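Local structure of isomaltodextranase (5AWO) at residues A[21-25]-A[510-515]; A[433-439]-A[462-468]; A[541-547]-A[559-565]. The protein hydrolyses (1->6)-alpha-D-glucosidic linkages in polysaccharides, removing successive isomaltose units from the non-reducing chain ends as a member of glycoside hydrolase family 27. All blocks are in the same frame, centred on the assembly; numbering follows the deposited sequence.

Interaction 1 (A[21-25]-A[510-515]); sequences PLRLA and GSADPL
Residues 21-25 run extended from Pro21 to Leu24 (phi -64 to -103°, psi 126 to 156°) before Ala25 turns to -127/16°; 510-515 crosses them with end-to-end directions 113° apart, and the nearest CA atoms are those of Arg23 and Ala512, 5.2 Å apart. Leu22, in the mt rotamer, lays CD1 4.0 Å from Leu515 CB, while its CA lies 3.5 Å from Asp513 OD2. Arg23 pairs with Asp513 through backbone and side chain. Arg23 N donates to Asp513 OD2 (2.7 Å), Asp513 N returns a bond to Arg23 O (3.1 Å), and the arginine (chi1 m, chi2 t, chi3 m) runs outward along 510-513, so that NH2 makes a salt bridge to Asp513 OD1 (2.8 Å), with NE to the same OD1 weak at 3.3 Å. Asp513 is at chi1 m, and its OD2 also accepts from a water at 2.7 Å. The pairing joins the N-terminal loop after strand 17-18 to the carbohydrate-binding module, of the CBM35 type, just where strand 515-522 begins; Leu515 is already in backbone hydrogen bonding with Gly484. One water bridges Arg23 O and Asp513 O, 2.7 Å from each; another links Arg23 NH2 (2.9 Å) to Gly510 O (3.2 Å). Leu24 CD2 reaches Leu515 CD2 at 3.6 Å, and Ala25 CB meets Ala512 CB at 3.7 Å.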
# COMPACT_ATOMS: atom_id res chain seq x y z
N PRO A 21 18.13 -6.68 -17.04
CA PRO A 21 17.05 -6.21 -16.16
C PRO A 21 17.51 -5.07 -15.26
O PRO A 21 18.68 -4.98 -14.89
CB PRO A 21 16.70 -7.46 -15.35
CG PRO A 21 17.94 -8.28 -15.35
CD PRO A 21 18.56 -8.05 -16.70
N LEU A 22 16.57 -4.18 -14.92
CA LEU A 22 16.81 -3.16 -13.91
C LEU A 22 16.96 -3.83 -12.53
O LEU A 22 16.34 -4.86 -12.28
CB LEU A 22 15.61 -2.21 -13.85
CG LEU A 22 15.35 -1.33 -15.07
CD1 LEU A 22 14.20 -0.38 -14.77
CD2 LEU A 22 16.58 -0.54 -15.48
N ARG A 23 17.81 -3.26 -11.69
CA ARG A 23 17.94 -3.66 -10.30
C ARG A 23 16.80 -3.03 -9.48
O ARG A 23 16.64 -1.80 -9.49
CB ARG A 23 19.26 -3.17 -9.71
CG ARG A 23 20.50 -3.82 -10.32
CD ARG A 23 21.74 -3.18 -9.76
NE ARG A 23 21.85 -1.79 -10.22
CZ ARG A 23 22.66 -0.87 -9.71
NH1 ARG A 23 23.47 -1.15 -8.69
NH2 ARG A 23 22.65 0.36 -10.22
N LEU A 24 16.08 -3.88 -8.76
CA LEU A 24 14.92 -3.43 -7.97
C LEU A 24 15.23 -3.34 -6.49
O LEU A 24 16.12 -4.01 -5.99
CB LEU A 24 13.76 -4.40 -8.19
CG LEU A 24 13.32 -4.60 -9.66
CD1 LEU A 24 12.14 -5.54 -9.76
CD2 LEU A 24 12.98 -3.27 -10.29
N ALA A 25 14.44 -2.51 -5.79
CA ALA A 25 14.55 -2.33 -4.36
C ALA A 25 13.20 -2.53 -3.64
O ALA A 25 13.07 -2.13 -2.49
CB ALA A 25 15.13 -0.96 -4.05
N GLY A 510 22.57 4.45 -5.37
CA GLY A 510 22.99 3.27 -4.60
C GLY A 510 22.86 1.97 -5.37
O GLY A 510 23.44 1.81 -6.44
N SER A 511 22.08 1.04 -4.82
CA SER A 511 21.95 -0.31 -5.38
C SER A 511 20.69 -0.52 -6.22
O SER A 511 20.44 -1.63 -6.69
CB SER A 511 21.97 -1.33 -4.25
OG SER A 511 20.81 -1.20 -3.45
N ALA A 512 19.89 0.53 -6.40
CA ALA A 512 18.68 0.43 -7.21
C ALA A 512 18.76 1.35 -8.43
O ALA A 512 19.44 2.38 -8.41
CB ALA A 512 17.45 0.79 -6.38
N ASP A 513 18.04 0.98 -9.46
CA ASP A 513 17.92 1.79 -10.65
C ASP A 513 16.64 2.62 -10.59
O ASP A 513 15.56 2.07 -10.36
CB ASP A 513 17.90 0.89 -11.88
CG ASP A 513 19.21 0.12 -12.06
OD1 ASP A 513 20.26 0.69 -11.68
OD2 ASP A 513 19.15 -1.04 -12.51
N PRO A 514 16.74 3.92 -10.84
CA PRO A 514 15.49 4.72 -10.84
C PRO A 514 14.54 4.28 -11.93
O PRO A 514 14.97 3.93 -13.04
CB PRO A 514 15.96 6.14 -11.08
CG PRO A 514 17.43 6.13 -11.15
CD PRO A 514 17.92 4.72 -11.17
N LEU A 515 13.24 4.29 -11.64
CA LEU A 515 12.26 3.81 -12.59
C LEU A 515 10.88 4.44 -12.35
O LEU A 515 10.61 5.00 -11.28
CB LEU A 515 12.16 2.27 -12.57
CG LEU A 515 11.75 1.60 -11.23
CD1 LEU A 515 10.24 1.63 -10.96
CD2 LEU A 515 12.28 0.17 -11.11
O HOH W 1 14.81 0.11 -8.74
O HOH W 2 21.54 -1.70 -13.59
O HOH W 3 23.79 2.91 -9.38

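Interaction 2 (A[433-439]-A[462-468]); sequences GGNVRDL and IFRVTPP
Phe463 (chi1 m, chi2 -89°) reaches across to strand 434-438, its CD1 3.5 Å from Val436 CG1 and 3.8 Å from Asp438 CA. The two strands, 434-438 and 462-466, are antiparallel, with axes 4.3 Å apart at closest approach and N-to-C directions at 164°. Asn435-Thr466 and Arg437-Arg464 are hydrogen-bonded pairs; Val436-Val465 and Asp438-Phe463 are non-hydrogen-bonded pairs. Asn435 N to Thr466 O and Thr466 N to Asn435 O both measure 2.8 Å, Arg437 N to Arg464 O 2.9 Å and Arg464 N to Arg437 O 3.0 Å; Leu439 N to Ile462 O (3.0 Å) extends the ladder. These are neighbouring strands of the antiparallel beta-sandwich domain that follows the catalytic barrel in family 27 enzymes, here with the carbohydrate-binding module after it, and are flanked by strands 405-410 and 443-448. Val436 and Val465, both t, bring their CG2 atoms to 4.3 Å on the face shared with Phe463, where Phe424 also packs. On the other face Arg437 and Arg464 diverge to salt bridges with Glu363 and Asp370 of helix 362-370. Just past the last pair, Leu439 (mt) sets CB 4.1 Å from Ile462 CG2, both side chains touching Leu367 of that helix. Gly434 is drawn in tightly, its CA 3.8 Å from Pro467 CA; a CB there would clash with Val465 CG1. Gly433, at phi 61°, brings its O to 3.4 Å from Pro467 CA. A water joins Asp438 OD1 and Ile462 N, 2.9 Å from each, although Asp438 OD1 also accepts from the backbone N atoms of Trp440 and Glu441.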
# COMPACT_ATOMS: atom_id res chain seq x y z
N GLY A 433 -9.52 16.71 -21.85
CA GLY A 433 -10.68 16.77 -20.92
C GLY A 433 -11.18 15.37 -20.64
O GLY A 433 -10.48 14.37 -20.86
N GLY A 434 -12.40 15.26 -20.09
CA GLY A 434 -12.97 13.96 -19.84
C GLY A 434 -14.40 14.04 -19.36
O GLY A 434 -14.83 15.08 -18.87
N ASN A 435 -15.12 12.94 -19.54
CA ASN A 435 -16.45 12.79 -18.97
C ASN A 435 -16.28 12.68 -17.45
O ASN A 435 -15.39 11.96 -16.98
CB ASN A 435 -17.13 11.53 -19.49
CG ASN A 435 -18.43 11.24 -18.77
OD1 ASN A 435 -18.45 10.55 -17.73
ND2 ASN A 435 -19.53 11.79 -19.28
N VAL A 436 -17.14 13.39 -16.71
CA VAL A 436 -17.02 13.43 -15.23
C VAL A 436 -18.29 12.85 -14.63
O VAL A 436 -19.40 13.27 -14.99
CB VAL A 436 -16.78 14.86 -14.73
CG1 VAL A 436 -16.65 14.89 -13.21
CG2 VAL A 436 -15.52 15.43 -15.35
N ARG A 437 -18.13 11.88 -13.74
CA ARG A 437 -19.26 11.31 -13.02
C ARG A 437 -19.00 11.45 -11.51
O ARG A 437 -17.96 11.03 -11.01
CB ARG A 437 -19.41 9.84 -13.38
CG ARG A 437 -20.63 9.19 -12.82
CD ARG A 437 -20.90 7.81 -13.41
NE ARG A 437 -21.96 7.17 -12.66
CZ ARG A 437 -23.26 7.35 -12.90
NH1 ARG A 437 -23.65 8.07 -13.95
NH2 ARG A 437 -24.16 6.77 -12.12
N ASP A 438 -19.97 12.05 -10.81
CA ASP A 438 -19.97 12.17 -9.33
C ASP A 438 -20.49 10.85 -8.76
O ASP A 438 -21.60 10.42 -9.03
CB ASP A 438 -20.85 13.35 -8.94
CG ASP A 438 -20.90 13.59 -7.44
OD1 ASP A 438 -20.90 12.61 -6.70
OD2 ASP A 438 -20.96 14.77 -7.04
N LEU A 439 -19.63 10.15 -8.00
CA LEU A 439 -19.91 8.78 -7.62
C LEU A 439 -20.78 8.62 -6.37
O LEU A 439 -21.25 7.54 -6.11
CB LEU A 439 -18.62 7.97 -7.42
CG LEU A 439 -17.66 8.01 -8.60
CD1 LEU A 439 -16.47 7.13 -8.34
CD2 LEU A 439 -18.33 7.61 -9.90
N ILE A 462 -15.95 12.55 -4.86
CA ILE A 462 -15.10 11.66 -5.64
C ILE A 462 -15.76 11.40 -6.98
O ILE A 462 -16.99 11.22 -7.09
CB ILE A 462 -14.76 10.37 -4.84
CG1 ILE A 462 -13.59 9.61 -5.43
CG2 ILE A 462 -15.97 9.48 -4.65
CD1 ILE A 462 -13.03 8.52 -4.53
N PHE A 463 -14.91 11.39 -8.01
CA PHE A 463 -15.36 11.38 -9.41
C PHE A 463 -14.62 10.30 -10.18
O PHE A 463 -13.43 10.04 -9.95
CB PHE A 463 -15.06 12.73 -10.08
CG PHE A 463 -15.65 13.92 -9.39
CD1 PHE A 463 -16.94 14.37 -9.72
CD2 PHE A 463 -14.94 14.59 -8.41
CE1 PHE A 463 -17.49 15.46 -9.08
CE2 PHE A 463 -15.49 15.67 -7.77
CZ PHE A 463 -16.75 16.12 -8.12
N ARG A 464 -15.33 9.68 -11.13
CA ARG A 464 -14.67 8.94 -12.21
C ARG A 464 -14.57 9.91 -13.37
O ARG A 464 -15.59 10.45 -13.80
CB ARG A 464 -15.47 7.71 -12.61
CG ARG A 464 -14.92 6.95 -13.84
CD ARG A 464 -13.67 6.14 -13.57
NE ARG A 464 -13.96 4.97 -12.77
CZ ARG A 464 -13.39 3.77 -12.88
NH1 ARG A 464 -12.43 3.54 -13.75
NH2 ARG A 464 -13.76 2.81 -12.07
N VAL A 465 -13.35 10.12 -13.88
CA VAL A 465 -13.10 10.97 -15.03
C VAL A 465 -12.58 10.10 -16.18
O VAL A 465 -11.64 9.32 -16.04
CB VAL A 465 -12.09 12.07 -14.69
CG1 VAL A 465 -11.83 12.95 -15.92
CG2 VAL A 465 -12.57 12.89 -13.50
N THR A 466 -13.29 10.19 -17.31
CA THR A 466 -13.03 9.32 -18.45
C THR A 466 -12.71 10.16 -19.69
O THR A 466 -13.63 10.68 -20.36
CB THR A 466 -14.24 8.40 -18.73
OG1 THR A 466 -14.65 7.73 -17.52
CG2 THR A 466 -13.91 7.33 -19.76
N PRO A 467 -11.42 10.33 -19.99
CA PRO A 467 -11.00 11.00 -21.22
C PRO A 467 -11.55 10.29 -22.45
O PRO A 467 -11.56 9.06 -22.48
CB PRO A 467 -9.47 10.86 -21.18
CG PRO A 467 -9.16 10.84 -19.72
CD PRO A 467 -10.26 10.02 -19.13
N PRO A 468 -12.01 11.06 -23.44
CA PRO A 468 -12.26 10.45 -24.75
C PRO A 468 -10.93 10.07 -25.40
O PRO A 468 -9.91 10.69 -25.11
CB PRO A 468 -12.97 11.56 -25.53
CG PRO A 468 -12.50 12.82 -24.93
CD PRO A 468 -12.14 12.52 -23.48
O HOH W 4 -16.61 9.19 -16.21
O HOH W 5 -18.85 12.44 -4.72

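Interaction 3 (A[541-547]-A[559-565]); sequences TSTMTVT and PVHVSFP
Strands 542-547 and 559-564 form an antiparallel beta hairpin, axes 4.5 Å apart at closest approach and directions at 146°. Ser542-Phe564, Met544-Val562 and Val546-Val560 are hydrogen-bonded pairs. Phe564 N to Ser542 O is the shortest bond at 2.7 Å. Val560 N to Val546 O is the longest at 3.2 Å. Thr543-Ser563 and Thr545-His561 lie between them. On one face Phe564 (chi1 m, chi2 86°) sets CE1 3.7 Å from Met544 CB, while Val546 and Val562, both t, meet CG2 to CG2 at 3.6 Å. Met544 is mm, its end leading away from the partner strand. The opposite face is polar: Thr543 (p), Thr545 (m) and His561 (m, chi2 -68°) all hydrogen-bond Asp597. Pro559, after a cis peptide, puts CB 3.6 Å from Thr545 CG2. In this carbohydrate-binding module the hairpin lies between strands 17-18 and 585-592; its apolar side chains are joined by Ile591 of the adjacent strand and face Ile601 and Tyr532 of the other sheet, and the rings of Tyr534 and Phe564 meet edge-to-face.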
# COMPACT_ATOMS: atom_id res chain seq x y z
N THR A 541 22.79 11.53 -26.90
CA THR A 541 21.68 10.59 -26.80
C THR A 541 21.71 9.95 -25.41
O THR A 541 22.78 9.59 -24.88
CB THR A 541 21.74 9.50 -27.90
OG1 THR A 541 21.65 10.11 -29.20
CG2 THR A 541 20.62 8.49 -27.76
N SER A 542 20.54 9.85 -24.79
CA SER A 542 20.40 9.09 -23.55
C SER A 542 19.60 7.83 -23.83
O SER A 542 18.90 7.74 -24.84
CB SER A 542 19.69 9.94 -22.50
OG SER A 542 20.45 11.05 -22.11
N THR A 543 19.70 6.83 -22.96
CA THR A 543 18.88 5.64 -23.13
C THR A 543 18.18 5.30 -21.82
O THR A 543 18.66 5.65 -20.75
CB THR A 543 19.67 4.41 -23.67
OG1 THR A 543 20.53 3.87 -22.66
CG2 THR A 543 20.50 4.81 -24.90
N MET A 544 17.04 4.63 -21.94
CA MET A 544 16.35 4.03 -20.79
C MET A 544 15.98 2.61 -21.13
O MET A 544 15.74 2.28 -22.30
CB MET A 544 15.06 4.80 -20.45
CG MET A 544 15.31 6.23 -20.06
SD MET A 544 16.05 6.47 -18.44
CE MET A 544 17.19 7.83 -18.68
N THR A 545 15.92 1.76 -20.11
CA THR A 545 15.48 0.39 -20.28
C THR A 545 13.96 0.32 -20.09
O THR A 545 13.44 0.84 -19.09
CB THR A 545 16.20 -0.53 -19.27
OG1 THR A 545 17.62 -0.44 -19.49
CG2 THR A 545 15.72 -1.95 -19.41
N VAL A 546 13.27 -0.30 -21.04
CA VAL A 546 11.80 -0.39 -21.04
C VAL A 546 11.38 -1.85 -21.09
O VAL A 546 11.86 -2.62 -21.92
CB VAL A 546 11.15 0.37 -22.22
CG1 VAL A 546 9.63 0.18 -22.22
CG2 VAL A 546 11.51 1.85 -22.17
N THR A 547 10.49 -2.23 -20.16
CA THR A 547 9.88 -3.54 -20.18
C THR A 547 8.36 -3.45 -20.14
O THR A 547 7.78 -2.43 -19.74
CB THR A 547 10.33 -4.43 -19.00
OG1 THR A 547 9.99 -3.81 -17.73
CG2 THR A 547 11.81 -4.70 -19.03
N PRO A 559 13.68 -6.68 -21.70
CA PRO A 559 14.13 -5.30 -21.57
C PRO A 559 14.88 -4.87 -22.82
O PRO A 559 15.66 -5.66 -23.36
CB PRO A 559 15.06 -5.33 -20.35
CG PRO A 559 14.89 -6.65 -19.71
CD PRO A 559 14.37 -7.58 -20.77
N VAL A 560 14.60 -3.66 -23.28
CA VAL A 560 15.34 -3.06 -24.37
C VAL A 560 15.73 -1.63 -24.02
O VAL A 560 15.02 -0.94 -23.29
CB VAL A 560 14.56 -3.07 -25.71
CG1 VAL A 560 14.32 -4.50 -26.18
CG2 VAL A 560 13.25 -2.30 -25.60
N HIS A 561 16.87 -1.20 -24.55
CA HIS A 561 17.28 0.18 -24.45
C HIS A 561 16.51 0.94 -25.51
O HIS A 561 16.60 0.62 -26.70
CB HIS A 561 18.78 0.35 -24.70
CG HIS A 561 19.65 -0.35 -23.70
ND1 HIS A 561 19.73 0.05 -22.39
CD2 HIS A 561 20.49 -1.40 -23.83
CE1 HIS A 561 20.58 -0.73 -21.74
NE2 HIS A 561 21.06 -1.62 -22.60
N VAL A 562 15.75 1.94 -25.07
CA VAL A 562 15.08 2.87 -25.96
C VAL A 562 15.90 4.15 -25.95
O VAL A 562 16.38 4.58 -24.90
CB VAL A 562 13.62 3.13 -25.49
CG1 VAL A 562 12.96 4.20 -26.35
CG2 VAL A 562 12.83 1.84 -25.52
N SER A 563 16.12 4.75 -27.12
CA SER A 563 17.02 5.89 -27.22
C SER A 563 16.27 7.20 -27.24
O SER A 563 15.17 7.28 -27.79
CB SER A 563 17.90 5.76 -28.48
OG SER A 563 18.67 4.58 -28.42
N PHE A 564 16.88 8.22 -26.64
CA PHE A 564 16.29 9.53 -26.42
C PHE A 564 17.27 10.63 -26.85
O PHE A 564 18.23 10.92 -26.14
CB PHE A 564 15.92 9.70 -24.94
CG PHE A 564 14.85 8.75 -24.47
CD1 PHE A 564 15.16 7.47 -24.03
CD2 PHE A 564 13.51 9.14 -24.46
CE1 PHE A 564 14.17 6.60 -23.59
CE2 PHE A 564 12.52 8.26 -24.03
CZ PHE A 564 12.85 7.00 -23.60
N PRO A 565 17.04 11.26 -28.03
CA PRO A 565 17.99 12.27 -28.55
C PRO A 565 18.22 13.47 -27.65
O PRO A 565 17.29 13.94 -26.98
CB PRO A 565 17.33 12.71 -29.87
CG PRO A 565 16.50 11.56 -30.30
CD PRO A 565 16.02 10.88 -29.02

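How the interactions relate
Interactions 1 and 3 are neighbours at the carbohydrate-binding module, their centres about 15 Å apart, and they touch: Leu22 CD2 lies 3.8 Å from Thr545 CB. Interaction 3 lies within an antiparallel sheet in which 17-18, 555-564, 542-549, 585-592 and 515-522 lie side by side; interaction 1 joins the loop after 17-18 to the loop leading into 515-522, so the N-terminal segment meets the module at two adjacent places. Interaction 2 belongs to the other beta domain, its centre about 35 Å from that of interaction 1 and 34 Å from that of interaction 3. Along the chain, interaction 1 encloses interaction 2 and closes before interaction 3 opens; the catalytic barrel lies within that span.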